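Local coordinates for 3-oxoacyl-[acyl-carrier-protein] synthase 2 (Rickettsia rickettsii, PDB 4JGA) that probably catalyses the condensation of malonyl-acyl carrier protein with a growing acyl chain, the condensing step of the elongation cycle in bacterial fatty acid synthesis, as a thiolase-fold homodimer, at residues A[149-152]-A[153-157]; A[158-161]-A[162-165]; A[223-227]-A[228-232]. All coordinates share one frame; numbering follows the deposited sequence.

Contact 1: residues A[149-152]-A[153-157]; sequences GKVS and PFFIP
The ring of Phe-154 meets the hydroxyl of Ser-152 at its edge. Ser-152 OG lies in the ring plane, 3.8 Å from Phe-154 CD2. The Phe-155 side chain has a different neighbour: Val-151 approaches its root at a slant. There Val-151 CG2 lies 4.0 Å from Phe-155 CB. The rest of the Phe-155 side chain leads away from 149-152.

Ser-152 accepts two bonds, from the backbone N of Phe-154 and of Phe-155. The hydroxyl takes the first, with Ser-152 OG 2.9 Å from Phe-154 N and an angle of 153° at the hydrogen. This is a capping bond in the turn that leads into the helix. OG stands anti to the Ser-152 backbone N (chi1 172°), which puts it beside the Ser-152 carbonyl carbon, facing the amide of Phe-154. The carbonyl takes the second and closes a type I beta turn, with Ser-152 O 3.1 Å from Phe-155 N.

The turn joins the loop after helix 133-146 to helix 155-159. Val-151 and Phe-155 both rest on Thr-139 of helix 133-146. Beyond them, Val-151 packs on Gly-223 of the second subunit, and Pro-153 on Ala-226 of that subunit.

Contact 2: residues A[158-161]-A[162-165]; sequences ASLI and NLLS
Leu-160 and Leu-163 are joined by the main polar bond of this turn. Leu-163 N donates to Leu-160 O at 3.0 Å, with an angle of 162° at the hydrogen. A water donates to Ile-161 O at 2.7 Å, and Leu-164 N makes a weak bond to the same oxygen, 3.4 Å. The same water accepts from Ser-165 N at 2.8 Å. It thus bridges the carbonyl of Ile-161 and the amide of Ser-165, four residues on, at the entry to helix 163-172, where both residues are buried. The amide of Asn-162 is held from outside: its ND2 is hydrogen-bonded to Phe-422 O of the second subunit.

The Leu-160 to Leu-163 bond closes a type I beta turn. It links two consecutive helices, 155-159 and 163-172. Leu-160 is the first residue to leave helical geometry.

Leu-160 packs against Asn-162 and Leu-163. Leu-160 and Asn-162 lie side by side and point the same way. Asn-162 OD1 is 3.5 Å from Leu-160 CB. The Asn-162 CG sits between its own backbone N and carbonyl carbon (chi1 73°), which turns the amide back alongside Leu-160. Leu-163 crosses Leu-160 at a slant, with Leu-163 CD2 3.9 Å from Leu-160 CD1. Further along, Leu-164 CB lies 3.8 Å from Ile-161 O. Leu-164 also reaches Leu-126 of strand 122-127 and Val-99 of helix 93-109. Across the dimer interface, Leu-160 packs on Gly-129 and Leu-163 on Met-292, both of the second subunit.

Contact 3: residues A[223-227]-A[228-232]; sequences GFVAA and RALCT
Phe-224 and Leu-230 pack closely where the chain folds back past the end of helix 218-226. Leu-230 CG lies 3.6 Å from Phe-224 CB. Its first torsion sets CG anti to the Leu-230 carbonyl carbon (chi1 -55°), and both methyls then fork around the root of the phenylalanine. Leu-230 CD1 also reaches Val-225 CG2 at 4.0 Å, the two side chains crossing at about a right angle. Ala-229 CB touches the edge of the Phe-224 ring, near its plane, 4.1 Å from Phe-224 CD1. Leu-230 also rests on Phe-252 and Met-254, and Arg-228 packs on Pro-153 of the second subunit.

The Arg-228 chain bends at chi3 (-62°), which folds the guanidinium back over the helix end. Ala-227 O lies over one guanidinium face. A water links the group to the helix: it accepts from Arg-228 NH1 and donates to Ala-226 O.

The backbone forms a Schellman motif, with Arg-228 at positive phi. Ala-229 N bonds to Phe-224 O at 3.0 Å, and Arg-228 N to Val-225 O at 2.8 Å. Thus amides beyond the helix satisfy carbonyls of its last turn, while apolar groups close over one side. The arginine charge near the carbonyl end probably suits the helix dipole.

In the fold
Contacts 1 and 2 follow one another and share helix 155-159. Their centres are 14 Å apart, and they touch where Pro-157 O meets Leu-163 CB at 3.3 Å. Contact 1 is at the surface, contact 2 buried. Contact 3 is about 18 Å from contact 1 and about 13 Å from contact 2, nearest atoms in the same chain. The dimer brings contact 1 of one subunit against contact 3 of the other: Ser-152 on Ala-226, Ile-156 on Phe-224. The side chain of Ile-161 in contact 2 is about 4 Å from a bound 1,2-ethanediol, probably from the crystallisation liquor. In condensing enzymes of this family the dimer interface helps line the acyl-chain pocket, which contact 2 may border.

Contact 1: residues A[149-152]-A[153-157]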
ATOM      1  N   GLY A 149      -5.117  25.646 -15.211  1.00 18.06           N
ATOM      2  CA  GLY A 149      -5.339  24.281 -15.640  1.00 18.25           C
ATOM      3  C   GLY A 149      -4.083  23.445 -15.780  1.00 18.44           C
ATOM      4  O   GLY A 149      -4.137  22.344 -16.357  1.00 18.14           O
ATOM      5  N   LYS A 150      -2.978  23.919 -15.181  1.00 18.91           N
ATOM      6  CA  LYS A 150      -1.680  23.303 -15.406  1.00 19.18           C
ATOM      7  C   LYS A 150      -0.960  23.010 -14.129  1.00 17.29           C
ATOM      8  O   LYS A 150      -0.953  23.841 -13.241  1.00 16.93           O
ATOM      9  CB  LYS A 150      -0.800  24.207 -16.246  1.00 21.77           C
ATOM     10  CG  LYS A 150      -1.211  24.168 -17.700  1.00 24.09           C
ATOM     11  CD  LYS A 150      -0.056  24.543 -18.609  1.00 26.21           C
ATOM     12  CE  LYS A 150       0.330  25.986 -18.389  1.00 27.81           C
ATOM     13  NZ  LYS A 150       0.978  26.543 -19.631  1.00 30.29           N
ATOM     14  N   VAL A 151      -0.387  21.813 -14.050  1.00 15.71           N
ATOM     15  CA  VAL A 151       0.557  21.450 -13.005  1.00 14.92           C
ATOM     16  C   VAL A 151       1.783  20.839 -13.652  1.00 14.60           C
ATOM     17  O   VAL A 151       1.785  20.578 -14.838  1.00 14.72           O
ATOM     18  CB  VAL A 151      -0.039  20.432 -11.997  1.00 14.17           C
ATOM     19  CG1 VAL A 151      -1.247  21.028 -11.285  1.00 14.12           C
ATOM     20  CG2 VAL A 151      -0.393  19.114 -12.676  1.00 13.76           C
ATOM     21  N   SER A 152       2.826  20.597 -12.881  1.00 14.18           N
ATOM     22  CA  SER A 152       4.013  19.927 -13.428  1.00 14.16           C
ATOM     23  C   SER A 152       3.626  18.581 -14.044  1.00 13.84           C
ATOM     24  O   SER A 152       2.812  17.827 -13.491  1.00 12.74           O
ATOM     25  CB  SER A 152       5.035  19.643 -12.321  1.00 13.89           C
ATOM     26  OG  SER A 152       6.095  18.837 -12.790  1.00 14.02           O
ATOM     27  N   PRO A 153       4.259  18.251 -15.176  1.00 14.41           N
ATOM     28  CA  PRO A 153       4.155  16.891 -15.723  1.00 14.14           C
ATOM     29  C   PRO A 153       4.574  15.806 -14.715  1.00 13.48           C
ATOM     30  O   PRO A 153       4.108  14.680 -14.807  1.00 13.08           O
ATOM     31  CB  PRO A 153       5.129  16.920 -16.922  1.00 14.82           C
ATOM     32  CG  PRO A 153       5.304  18.379 -17.262  1.00 15.61           C
ATOM     33  CD  PRO A 153       5.153  19.126 -15.975  1.00 15.24           C
ATOM     34  N   PHE A 154       5.453  16.139 -13.771  1.00 13.31           N
ATOM     35  CA  PHE A 154       5.917  15.159 -12.801  1.00 12.92           C
ATOM     36  C   PHE A 154       4.976  14.954 -11.591  1.00 12.15           C
ATOM     37  O   PHE A 154       5.243  14.094 -10.760  1.00 11.43           O
ATOM     38  CB  PHE A 154       7.296  15.573 -12.284  1.00 13.59           C
ATOM     39  CG  PHE A 154       8.370  15.399 -13.277  1.00 14.46           C
ATOM     40  CD1 PHE A 154       9.053  14.192 -13.367  1.00 14.73           C
ATOM     41  CD2 PHE A 154       8.711  16.426 -14.125  1.00 15.67           C
ATOM     42  CE1 PHE A 154      10.074  14.028 -14.289  1.00 15.61           C
ATOM     43  CE2 PHE A 154       9.713  16.275 -15.066  1.00 16.37           C
ATOM     44  CZ  PHE A 154      10.404  15.077 -15.150  1.00 16.36           C
ATOM     45  N   PHE A 155       3.872  15.713 -11.499  1.00 11.93           N
ATOM     46  CA  PHE A 155       3.023  15.673 -10.309  1.00 11.43           C
ATOM     47  C   PHE A 155       2.544  14.258  -9.901  1.00 10.95           C
ATOM     48  O   PHE A 155       2.739  13.836  -8.743  1.00 10.72           O
ATOM     49  CB  PHE A 155       1.816  16.600 -10.462  1.00 11.54           C
ATOM     50  CG  PHE A 155       0.829  16.473  -9.334  1.00 11.07           C
ATOM     51  CD1 PHE A 155       1.236  16.674  -8.010  1.00 10.71           C
ATOM     52  CD2 PHE A 155      -0.492  16.077  -9.578  1.00 10.89           C
ATOM     53  CE1 PHE A 155       0.341  16.502  -6.969  1.00 10.49           C
ATOM     54  CE2 PHE A 155      -1.391  15.925  -8.541  1.00 10.59           C
ATOM     55  CZ  PHE A 155      -0.983  16.137  -7.224  1.00 10.35           C
ATOM     56  N   ILE A 156       1.945  13.522 -10.832  1.00 10.81           N
ATOM     57  CA  ILE A 156       1.396  12.205 -10.480  1.00 10.37           C
ATOM     58  C   ILE A 156       2.480  11.254  -9.982  1.00  9.79           C
ATOM     59  O   ILE A 156       2.412  10.800  -8.833  1.00  9.32           O
ATOM     60  CB  ILE A 156       0.550  11.591 -11.619  1.00 10.60           C
ATOM     61  CG1 ILE A 156      -0.679  12.468 -11.902  1.00 11.01           C
ATOM     62  CG2 ILE A 156       0.134  10.177 -11.251  1.00 10.40           C
ATOM     63  CD1 ILE A 156      -1.660  12.567 -10.746  1.00 10.88           C
ATOM     64  N   PRO A 157       3.501  10.942 -10.811  1.00 10.00           N
ATOM     65  CA  PRO A 157       4.526  10.015 -10.263  1.00  9.73           C
ATOM     66  C   PRO A 157       5.209  10.522  -8.976  1.00  9.88           C
ATOM     67  O   PRO A 157       5.580   9.722  -8.086  1.00  9.91           O
ATOM     68  CB  PRO A 157       5.533   9.856 -11.440  1.00 10.08           C
ATOM     69  CG  PRO A 157       5.299  11.037 -12.328  1.00 10.63           C
ATOM     70  CD  PRO A 157       3.807  11.320 -12.202  1.00 10.46           C
TER

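Contact 2: residues A[158-161]-A[162-165]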
ATOM      1  N   ALA A 158       5.389  11.835  -8.869  1.00 10.15           N
ATOM      2  CA  ALA A 158       6.056  12.412  -7.704  1.00 10.46           C
ATOM      3  C   ALA A 158       5.284  12.201  -6.412  1.00 10.32           C
ATOM      4  O   ALA A 158       5.879  12.239  -5.326  1.00 10.48           O
ATOM      5  CB  ALA A 158       6.272  13.891  -7.910  1.00 10.85           C
ATOM      6  N   SER A 159       3.977  11.990  -6.550  1.00 10.15           N
ATOM      7  CA  SER A 159       3.043  11.850  -5.452  1.00 10.16           C
ATOM      8  C   SER A 159       2.661  10.388  -5.143  1.00  9.81           C
ATOM      9  O   SER A 159       2.047  10.116  -4.102  1.00 11.28           O
ATOM     10  CB  SER A 159       1.726  12.566  -5.789  1.00 10.39           C
ATOM     11  OG  SER A 159       1.911  13.964  -5.990  1.00 11.06           O
ATOM     12  N   LEU A 160       2.981   9.453  -6.015  1.00  9.15           N
ATOM     13  CA  LEU A 160       2.507   8.085  -5.842  1.00  8.61           C
ATOM     14  C   LEU A 160       3.392   7.281  -4.906  1.00  8.19           C
ATOM     15  O   LEU A 160       4.604   7.205  -5.091  1.00  7.81           O
ATOM     16  CB  LEU A 160       2.444   7.383  -7.185  1.00  8.61           C
ATOM     17  CG  LEU A 160       1.348   7.766  -8.163  1.00  8.74           C
ATOM     18  CD1 LEU A 160       1.540   7.020  -9.467  1.00  9.00           C
ATOM     19  CD2 LEU A 160      -0.002   7.403  -7.588  1.00  8.76           C
ATOM     20  N   ILE A 161       2.771   6.652  -3.909  1.00  7.89           N
ATOM     21  CA  ILE A 161       3.533   5.817  -2.951  1.00  7.63           C
ATOM     22  C   ILE A 161       4.426   4.788  -3.636  1.00  7.41           C
ATOM     23  O   ILE A 161       5.570   4.555  -3.240  1.00  7.37           O
ATOM     24  CB  ILE A 161       2.609   5.187  -1.874  1.00  7.56           C
ATOM     25  CG1 ILE A 161       2.122   6.299  -0.952  1.00  7.75           C
ATOM     26  CG2 ILE A 161       3.360   4.139  -1.049  1.00  7.49           C
ATOM     27  CD1 ILE A 161       1.088   5.911   0.085  1.00  7.93           C
ATOM     28  N   ASN A 162       3.923   4.187  -4.695  1.00  7.37           N
ATOM     29  CA  ASN A 162       4.632   3.092  -5.321  1.00  7.19           C
ATOM     30  C   ASN A 162       5.796   3.521  -6.209  1.00  7.43           C
ATOM     31  O   ASN A 162       6.545   2.667  -6.711  1.00  7.41           O
ATOM     32  CB  ASN A 162       3.678   2.195  -6.093  1.00  7.23           C
ATOM     33  CG  ASN A 162       3.190   2.830  -7.365  1.00  7.41           C
ATOM     34  OD1 ASN A 162       2.549   3.892  -7.354  1.00  7.69           O
ATOM     35  ND2 ASN A 162       3.458   2.181  -8.461  1.00  7.42           N
ATOM     36  N   LEU A 163       5.989   4.823  -6.374  1.00  7.44           N
ATOM     37  CA  LEU A 163       7.124   5.271  -7.169  1.00  7.82           C
ATOM     38  C   LEU A 163       8.453   5.205  -6.408  1.00  7.89           C
ATOM     39  O   LEU A 163       9.532   5.386  -7.006  1.00  8.05           O
ATOM     40  CB  LEU A 163       6.851   6.644  -7.793  1.00  8.20           C
ATOM     41  CG  LEU A 163       6.381   6.608  -9.253  1.00  8.56           C
ATOM     42  CD1 LEU A 163       7.542   6.204 -10.148  1.00  8.93           C
ATOM     43  CD2 LEU A 163       5.226   5.662  -9.483  1.00  8.61           C
ATOM     44  N   LEU A 164       8.387   4.925  -5.109  1.00  7.69           N
ATOM     45  CA  LEU A 164       9.612   4.626  -4.373  1.00  7.98           C
ATOM     46  C   LEU A 164      10.138   3.274  -4.826  1.00  8.19           C
ATOM     47  O   LEU A 164      11.283   3.181  -5.306  1.00  8.46           O
ATOM     48  CB  LEU A 164       9.384   4.684  -2.892  1.00  7.86           C
ATOM     49  CG  LEU A 164      10.517   4.118  -2.011  1.00  8.03           C
ATOM     50  CD1 LEU A 164      11.894   4.713  -2.279  1.00  8.30           C
ATOM     51  CD2 LEU A 164      10.118   4.373  -0.585  1.00  8.00           C
ATOM     52  N   SER A 165       9.278   2.251  -4.778  1.00  7.99           N
ATOM     53  CA  SER A 165       9.606   0.935  -5.382  1.00  8.26           C
ATOM     54  C   SER A 165       9.970   1.103  -6.871  1.00  8.54           C
ATOM     55  O   SER A 165      10.945   0.520  -7.341  1.00  8.57           O
ATOM     56  CB  SER A 165       8.440  -0.070  -5.245  1.00  7.99           C
ATOM     57  OG  SER A 165       8.316  -0.554  -3.918  1.00  8.03           O
TER
HETATM   58  O   HOH W   1       7.031   2.295  -3.044  1.00  8.93           O

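Contact 3: residues A[223-227]-A[228-232]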
ATOM      1  N   GLY A 223      -3.083  18.328  10.918  1.00 12.01           N
ATOM      2  CA  GLY A 223      -3.861  17.077  10.960  1.00 11.77           C
ATOM      3  C   GLY A 223      -3.719  16.305  12.238  1.00 12.11           C
ATOM      4  O   GLY A 223      -4.709  15.950  12.888  1.00 12.36           O
ATOM      5  N   PHE A 224      -2.478  16.101  12.651  1.00 12.28           N
ATOM      6  CA  PHE A 224      -2.205  15.340  13.871  1.00 12.73           C
ATOM      7  C   PHE A 224      -2.531  16.118  15.124  1.00 13.79           C
ATOM      8  O   PHE A 224      -2.985  15.528  16.116  1.00 14.15           O
ATOM      9  CB  PHE A 224      -0.772  14.791  13.873  1.00 12.57           C
ATOM     10  CG  PHE A 224      -0.597  13.590  12.981  1.00 11.75           C
ATOM     11  CD1 PHE A 224      -1.084  12.359  13.373  1.00 11.56           C
ATOM     12  CD2 PHE A 224      -0.016  13.702  11.730  1.00 11.34           C
ATOM     13  CE1 PHE A 224      -0.957  11.261  12.554  1.00 11.00           C
ATOM     14  CE2 PHE A 224       0.125  12.600  10.898  1.00 10.74           C
ATOM     15  CZ  PHE A 224      -0.351  11.367  11.313  1.00 10.56           C
ATOM     16  N   VAL A 225      -2.356  17.443  15.087  1.00 14.20           N
ATOM     17  CA  VAL A 225      -2.789  18.265  16.200  1.00 15.04           C
ATOM     18  C   VAL A 225      -4.294  18.109  16.354  1.00 15.33           C
ATOM     19  O   VAL A 225      -4.796  17.929  17.483  1.00 15.79           O
ATOM     20  CB  VAL A 225      -2.405  19.759  16.006  1.00 15.45           C
ATOM     21  CG1 VAL A 225      -3.147  20.671  16.996  1.00 16.32           C
ATOM     22  CG2 VAL A 225      -0.901  19.924  16.129  1.00 15.52           C
ATOM     23  N   ALA A 226      -5.030  18.146  15.231  1.00 14.92           N
ATOM     24  CA  ALA A 226      -6.502  18.113  15.303  1.00 15.37           C
ATOM     25  C   ALA A 226      -6.997  16.740  15.780  1.00 15.56           C
ATOM     26  O   ALA A 226      -7.982  16.655  16.463  1.00 15.99           O
ATOM     27  CB  ALA A 226      -7.127  18.477  13.962  1.00 14.91           C
ATOM     28  N   ALA A 227      -6.264  15.675  15.450  1.00 15.51           N
ATOM     29  CA  ALA A 227      -6.542  14.348  15.993  1.00 15.93           C
ATOM     30  C   ALA A 227      -6.129  14.206  17.450  1.00 17.31           C
ATOM     31  O   ALA A 227      -6.274  13.138  18.002  1.00 17.15           O
ATOM     32  CB  ALA A 227      -5.825  13.305  15.168  1.00 15.17           C
ATOM     33  N   ARG A 228      -5.587  15.277  18.048  1.00 18.72           N
ATOM     34  CA  ARG A 228      -5.088  15.296  19.421  1.00 20.56           C
ATOM     35  C   ARG A 228      -4.013  14.222  19.641  1.00 19.55           C
ATOM     36  O   ARG A 228      -3.875  13.692  20.724  1.00 19.94           O
ATOM     37  CB  ARG A 228      -6.263  15.181  20.443  1.00 23.89           C
ATOM     38  CG  ARG A 228      -7.444  16.165  20.232  1.00 26.22           C
ATOM     39  CD  ARG A 228      -8.725  15.779  21.011  1.00 29.90           C
ATOM     40  NE  ARG A 228      -9.239  14.460  20.569  1.00 32.69           N
ATOM     41  CZ  ARG A 228      -9.997  14.228  19.481  1.00 35.34           C
ATOM     42  NH1 ARG A 228     -10.429  15.222  18.674  1.00 35.47           N
ATOM     43  NH2 ARG A 228     -10.335  12.963  19.192  1.00 37.08           N
ATOM     44  N   ALA A 229      -3.224  13.927  18.623  1.00 18.15           N
ATOM     45  CA  ALA A 229      -2.186  12.891  18.717  1.00 17.60           C
ATOM     46  C   ALA A 229      -0.813  13.407  19.215  1.00 17.75           C
ATOM     47  O   ALA A 229       0.008  12.613  19.686  1.00 17.66           O
ATOM     48  CB  ALA A 229      -2.003  12.274  17.356  1.00 16.71           C
ATOM     49  N   LEU A 230      -0.562  14.717  19.097  1.00 17.67           N
ATOM     50  CA  LEU A 230       0.792  15.259  19.301  1.00 17.95           C
ATOM     51  C   LEU A 230       1.058  15.892  20.653  1.00 18.47           C
ATOM     52  O   LEU A 230       0.188  16.578  21.208  1.00 19.30           O
ATOM     53  CB  LEU A 230       1.139  16.283  18.211  1.00 17.72           C
ATOM     54  CG  LEU A 230       1.031  15.841  16.756  1.00 17.11           C
ATOM     55  CD1 LEU A 230       1.635  16.893  15.821  1.00 17.02           C
ATOM     56  CD2 LEU A 230       1.724  14.493  16.506  1.00 16.65           C
ATOM     57  N   CYS A 231       2.282  15.728  21.158  1.00 18.38           N
ATOM     58  CA  CYS A 231       2.754  16.548  22.287  1.00 19.21           C
ATOM     59  C   CYS A 231       2.831  18.047  21.929  1.00 19.47           C
ATOM     60  O   CYS A 231       3.557  18.443  21.016  1.00 18.86           O
ATOM     61  CB  CYS A 231       4.146  16.102  22.748  1.00 19.48           C
ATOM     62  SG  CYS A 231       4.674  16.954  24.226  1.00 20.90           S
ATOM     63  N   THR A 232       2.108  18.884  22.666  1.00 20.34           N
ATOM     64  CA  THR A 232       2.097  20.320  22.398  1.00 20.74           C
ATOM     65  C   THR A 232       2.629  21.129  23.588  1.00 22.18           C
ATOM     66  O   THR A 232       2.630  22.342  23.534  1.00 22.64           O
ATOM     67  CB  THR A 232       0.692  20.827  22.031  1.00 20.55           C
ATOM     68  OG1 THR A 232      -0.188  20.583  23.111  1.00 21.22           O
ATOM     69  CG2 THR A 232       0.134  20.109  20.793  1.00 19.49           C
TER
HETATM   70  O   HOH W   2      -2.129  17.255  19.626  1.00 17.27           O
HETATM   71  O   HOH W   3      -9.568  18.120  18.076  1.00 34.44           O